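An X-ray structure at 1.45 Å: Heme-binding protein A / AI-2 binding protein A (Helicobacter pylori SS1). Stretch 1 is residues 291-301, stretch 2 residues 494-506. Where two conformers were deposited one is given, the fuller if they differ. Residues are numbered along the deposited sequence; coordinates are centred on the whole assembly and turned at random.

Stretch 1, residues 291-301: LLASWLSLNTQ
Stretch 2 494-506: DAPYVPLAYPYSV

Strands 292-298 and 497-503 run antiparallel, their axes at 159° and 4.6 Å apart at closest approach. Ser294 pairs with Ala501 and Leu296 with Val498, each as a hydrogen-bonded pair. Trp295 lies opposite Pro499, CA to CA 4.5 Å. The register slips by one between Ser294 and Trp295, a beta bulge. Leu500 is the extra residue, with phi/psi of -115/-70; most neighbours are extended.

Backbone hydrogen bonds hold the ladder. Ser294 N donates to Ala501 O (2.8 Å). Ser294 O accepts from both Ala501 N (3.0 Å) and Leu500 N (3.1 Å), so the bulge leaves neither amide unpaired. Leu296 N donates to Val498 O (2.9 Å), and Val498 N to Leu296 O (3.0 Å). Beyond them, Tyr502 CA makes a CA-H...O contact with Leu292 O (3.4 Å). Water 1 bridges Leu292 N and Pro503 O, 2.9 Å from each.

Trp295 and Tyr497, both chi1 p, share a face. The Tyr497 edge points toward the Trp295 face, offset, with planes at 88°; Trp295 CD1 lies 3.5 Å from Tyr497 CD2.

Apolar side chains also meet across the strands. Leu296 (t) CB meets Val498 (t) CB at 3.9 Å. Leu298 (m) CD1 lies 4.1 Å from Val498 CG2. Leu292 (m) CB packs on Pro503 CD at 3.9 Å.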

# COMPACT_ATOMS: atom_id res chain seq x y z
N LEU A 291 4.59 -5.42 8.39
CA LEU A 291 3.67 -6.07 7.44
C LEU A 291 4.12 -5.80 6.00
O LEU A 291 3.31 -5.73 5.07
CB LEU A 291 2.21 -5.68 7.61
CG LEU A 291 1.62 -6.20 8.91
CD1 LEU A 291 0.31 -5.52 9.24
CD2 LEU A 291 1.20 -7.64 8.65
N LEU A 292 5.42 -5.69 5.85
CA LEU A 292 6.08 -5.26 4.61
C LEU A 292 6.81 -6.38 3.91
O LEU A 292 7.45 -7.22 4.55
CB LEU A 292 7.16 -4.21 4.97
CG LEU A 292 6.68 -2.97 5.72
CD1 LEU A 292 7.74 -2.28 6.56
CD2 LEU A 292 6.21 -2.01 4.63
N ALA A 293 6.84 -6.36 2.59
CA ALA A 293 7.69 -7.23 1.80
C ALA A 293 8.36 -6.41 0.71
O ALA A 293 7.76 -5.45 0.20
CB ALA A 293 6.93 -8.40 1.19
N SER A 294 9.61 -6.74 0.39
CA SER A 294 10.41 -6.07 -0.65
C SER A 294 11.08 -7.14 -1.49
O SER A 294 11.67 -8.07 -0.97
CB SER A 294 11.48 -5.19 0.07
OG SER A 294 12.24 -4.49 -0.90
N TRP A 295 11.05 -6.95 -2.82
CA TRP A 295 11.49 -8.03 -3.74
C TRP A 295 11.94 -7.42 -5.06
O TRP A 295 11.84 -6.21 -5.25
CB TRP A 295 10.42 -9.12 -3.93
CG TRP A 295 9.17 -8.70 -4.63
CD1 TRP A 295 8.92 -8.74 -5.95
CD2 TRP A 295 8.03 -8.08 -4.04
NE1 TRP A 295 7.67 -8.26 -6.23
CE2 TRP A 295 7.08 -7.85 -5.06
CE3 TRP A 295 7.67 -7.75 -2.74
CZ2 TRP A 295 5.85 -7.27 -4.82
CZ3 TRP A 295 6.46 -7.18 -2.50
CH2 TRP A 295 5.57 -6.92 -3.54
N LEU A 296 12.44 -8.26 -5.92
CA LEU A 296 12.78 -7.84 -7.26
C LEU A 296 11.72 -8.41 -8.20
O LEU A 296 11.57 -9.65 -8.27
CB LEU A 296 14.19 -8.28 -7.55
CG LEU A 296 14.80 -7.87 -8.88
CD1 LEU A 296 15.08 -6.37 -8.94
CD2 LEU A 296 16.10 -8.62 -9.13
N SER A 297 10.95 -7.58 -8.89
CA SER A 297 10.06 -8.02 -9.97
C SER A 297 10.93 -8.47 -11.15
O SER A 297 11.94 -7.81 -11.42
CB SER A 297 9.17 -6.88 -10.52
OG SER A 297 8.24 -6.42 -9.55
N LEU A 298 10.54 -9.59 -11.77
CA LEU A 298 11.14 -10.07 -13.02
C LEU A 298 9.98 -10.14 -13.99
O LEU A 298 8.95 -10.77 -13.73
CB LEU A 298 11.70 -11.47 -12.84
CG LEU A 298 12.79 -11.64 -11.78
CD1 LEU A 298 13.21 -13.07 -11.57
CD2 LEU A 298 14.00 -10.75 -12.08
N ASN A 299 10.13 -9.50 -15.15
CA ASN A 299 9.00 -9.35 -16.07
C ASN A 299 8.90 -10.62 -16.89
O ASN A 299 9.63 -10.79 -17.88
CB ASN A 299 9.12 -8.12 -16.95
CG ASN A 299 7.86 -7.89 -17.78
OD1 ASN A 299 7.16 -8.87 -18.14
ND2 ASN A 299 7.62 -6.63 -18.13
N THR A 300 8.08 -11.53 -16.42
CA THR A 300 7.98 -12.88 -16.97
C THR A 300 7.42 -12.93 -18.41
O THR A 300 7.43 -14.04 -18.98
CB THR A 300 7.22 -13.89 -16.09
OG1 THR A 300 5.82 -13.54 -16.05
CG2 THR A 300 7.80 -13.97 -14.70
N GLN A 301 6.98 -11.80 -18.94
CA GLN A 301 6.55 -11.82 -20.35
C GLN A 301 7.66 -11.45 -21.29
O GLN A 301 7.38 -11.41 -22.49
CB GLN A 301 5.32 -10.93 -20.54
CG GLN A 301 4.21 -11.32 -19.58
CD GLN A 301 3.72 -12.76 -19.74
OE1 GLN A 301 3.51 -13.25 -20.87
NE2 GLN A 301 3.51 -13.46 -18.61
N ASP A 494 7.75 -21.71 -9.28
CA ASP A 494 7.84 -20.94 -10.50
C ASP A 494 8.82 -19.75 -10.46
O ASP A 494 9.26 -19.28 -11.51
CB ASP A 494 6.46 -20.39 -10.93
CG ASP A 494 5.47 -21.44 -11.34
OD1 ASP A 494 5.93 -22.49 -11.81
OD2 ASP A 494 4.25 -21.16 -11.34
N ALA A 495 9.16 -19.32 -9.28
CA ALA A 495 10.12 -18.23 -9.09
C ALA A 495 9.96 -17.04 -10.01
O ALA A 495 10.90 -16.63 -10.71
CB ALA A 495 11.56 -18.80 -9.18
N PRO A 496 8.76 -16.46 -10.10
CA PRO A 496 8.55 -15.32 -10.98
C PRO A 496 9.10 -14.02 -10.45
O PRO A 496 8.65 -12.96 -10.89
CB PRO A 496 7.03 -15.26 -11.09
CG PRO A 496 6.65 -15.63 -9.71
CD PRO A 496 7.52 -16.80 -9.39
N TYR A 497 10.09 -14.07 -9.56
CA TYR A 497 10.57 -12.90 -8.85
C TYR A 497 11.80 -13.29 -8.04
O TYR A 497 12.12 -14.48 -8.01
CB TYR A 497 9.52 -12.32 -7.91
CG TYR A 497 9.18 -12.99 -6.62
CD1 TYR A 497 8.70 -14.28 -6.58
CD2 TYR A 497 9.20 -12.23 -5.48
CE1 TYR A 497 8.28 -14.87 -5.36
CE2 TYR A 497 8.86 -12.80 -4.27
CZ TYR A 497 8.30 -14.05 -4.25
OH TYR A 497 7.98 -14.59 -3.02
N VAL A 498 12.48 -12.33 -7.42
CA VAL A 498 13.47 -12.66 -6.42
C VAL A 498 12.99 -12.09 -5.08
O VAL A 498 13.03 -10.86 -4.88
CB VAL A 498 14.84 -12.07 -6.71
CG1 VAL A 498 15.80 -12.59 -5.69
CG2 VAL A 498 15.33 -12.40 -8.12
N PRO A 499 12.58 -12.91 -4.12
CA PRO A 499 12.25 -12.40 -2.77
C PRO A 499 13.50 -11.83 -2.11
O PRO A 499 14.59 -12.42 -2.21
CB PRO A 499 11.76 -13.62 -2.01
CG PRO A 499 12.11 -14.78 -2.81
CD PRO A 499 12.39 -14.38 -4.21
N LEU A 500 13.37 -10.66 -1.48
CA LEU A 500 14.57 -10.09 -0.81
C LEU A 500 14.32 -10.05 0.70
O LEU A 500 14.90 -10.83 1.48
CB LEU A 500 14.89 -8.71 -1.39
CG LEU A 500 15.34 -8.72 -2.84
CD1 LEU A 500 15.39 -7.31 -3.31
CD2 LEU A 500 16.69 -9.39 -2.98
N ALA A 501 13.42 -9.18 1.17
CA ALA A 501 13.31 -8.98 2.62
C ALA A 501 11.91 -8.67 3.08
O ALA A 501 11.08 -8.14 2.35
CB ALA A 501 14.18 -7.81 3.02
N TYR A 502 11.63 -8.99 4.35
CA TYR A 502 10.57 -8.40 5.14
C TYR A 502 11.24 -7.30 5.96
O TYR A 502 11.76 -7.65 7.04
CB TYR A 502 9.88 -9.43 6.04
CG TYR A 502 9.39 -10.64 5.29
CD1 TYR A 502 8.53 -10.50 4.20
CD2 TYR A 502 9.81 -11.91 5.65
CE1 TYR A 502 8.13 -11.65 3.53
CE2 TYR A 502 9.45 -13.06 4.97
CZ TYR A 502 8.61 -12.91 3.87
OH TYR A 502 8.31 -14.04 3.17
N PRO A 503 11.21 -6.03 5.53
CA PRO A 503 11.91 -5.05 6.35
C PRO A 503 11.18 -4.81 7.64
O PRO A 503 9.94 -4.83 7.68
CB PRO A 503 11.86 -3.77 5.50
CG PRO A 503 11.62 -4.27 4.10
CD PRO A 503 10.74 -5.50 4.24
N TYR A 504 11.92 -4.58 8.70
CA TYR A 504 11.29 -4.14 9.92
C TYR A 504 10.73 -2.72 9.70
O TYR A 504 11.24 -1.98 8.85
CB TYR A 504 12.36 -4.01 11.01
CG TYR A 504 13.01 -5.29 11.44
CD1 TYR A 504 12.51 -6.52 11.15
CD2 TYR A 504 14.16 -5.21 12.21
CE1 TYR A 504 13.16 -7.68 11.57
CE2 TYR A 504 14.81 -6.33 12.65
CZ TYR A 504 14.34 -7.54 12.30
OH TYR A 504 15.01 -8.68 12.75
N SER A 505 9.66 -2.38 10.40
CA SER A 505 9.17 -0.99 10.38
C SER A 505 10.06 -0.23 11.36
O SER A 505 10.05 -0.56 12.55
CB SER A 505 7.72 -0.84 10.85
OG SER A 505 7.39 0.53 10.72
N VAL A 506 10.71 0.84 10.91
CA VAL A 506 11.70 1.57 11.68
C VAL A 506 11.40 3.06 11.58
O VAL A 506 11.50 3.61 10.47
CB VAL A 506 13.15 1.28 11.27
CG1 VAL A 506 14.13 2.06 12.17
CG2 VAL A 506 13.41 -0.20 11.34
O HOH W 1 7.78 -6.70 7.30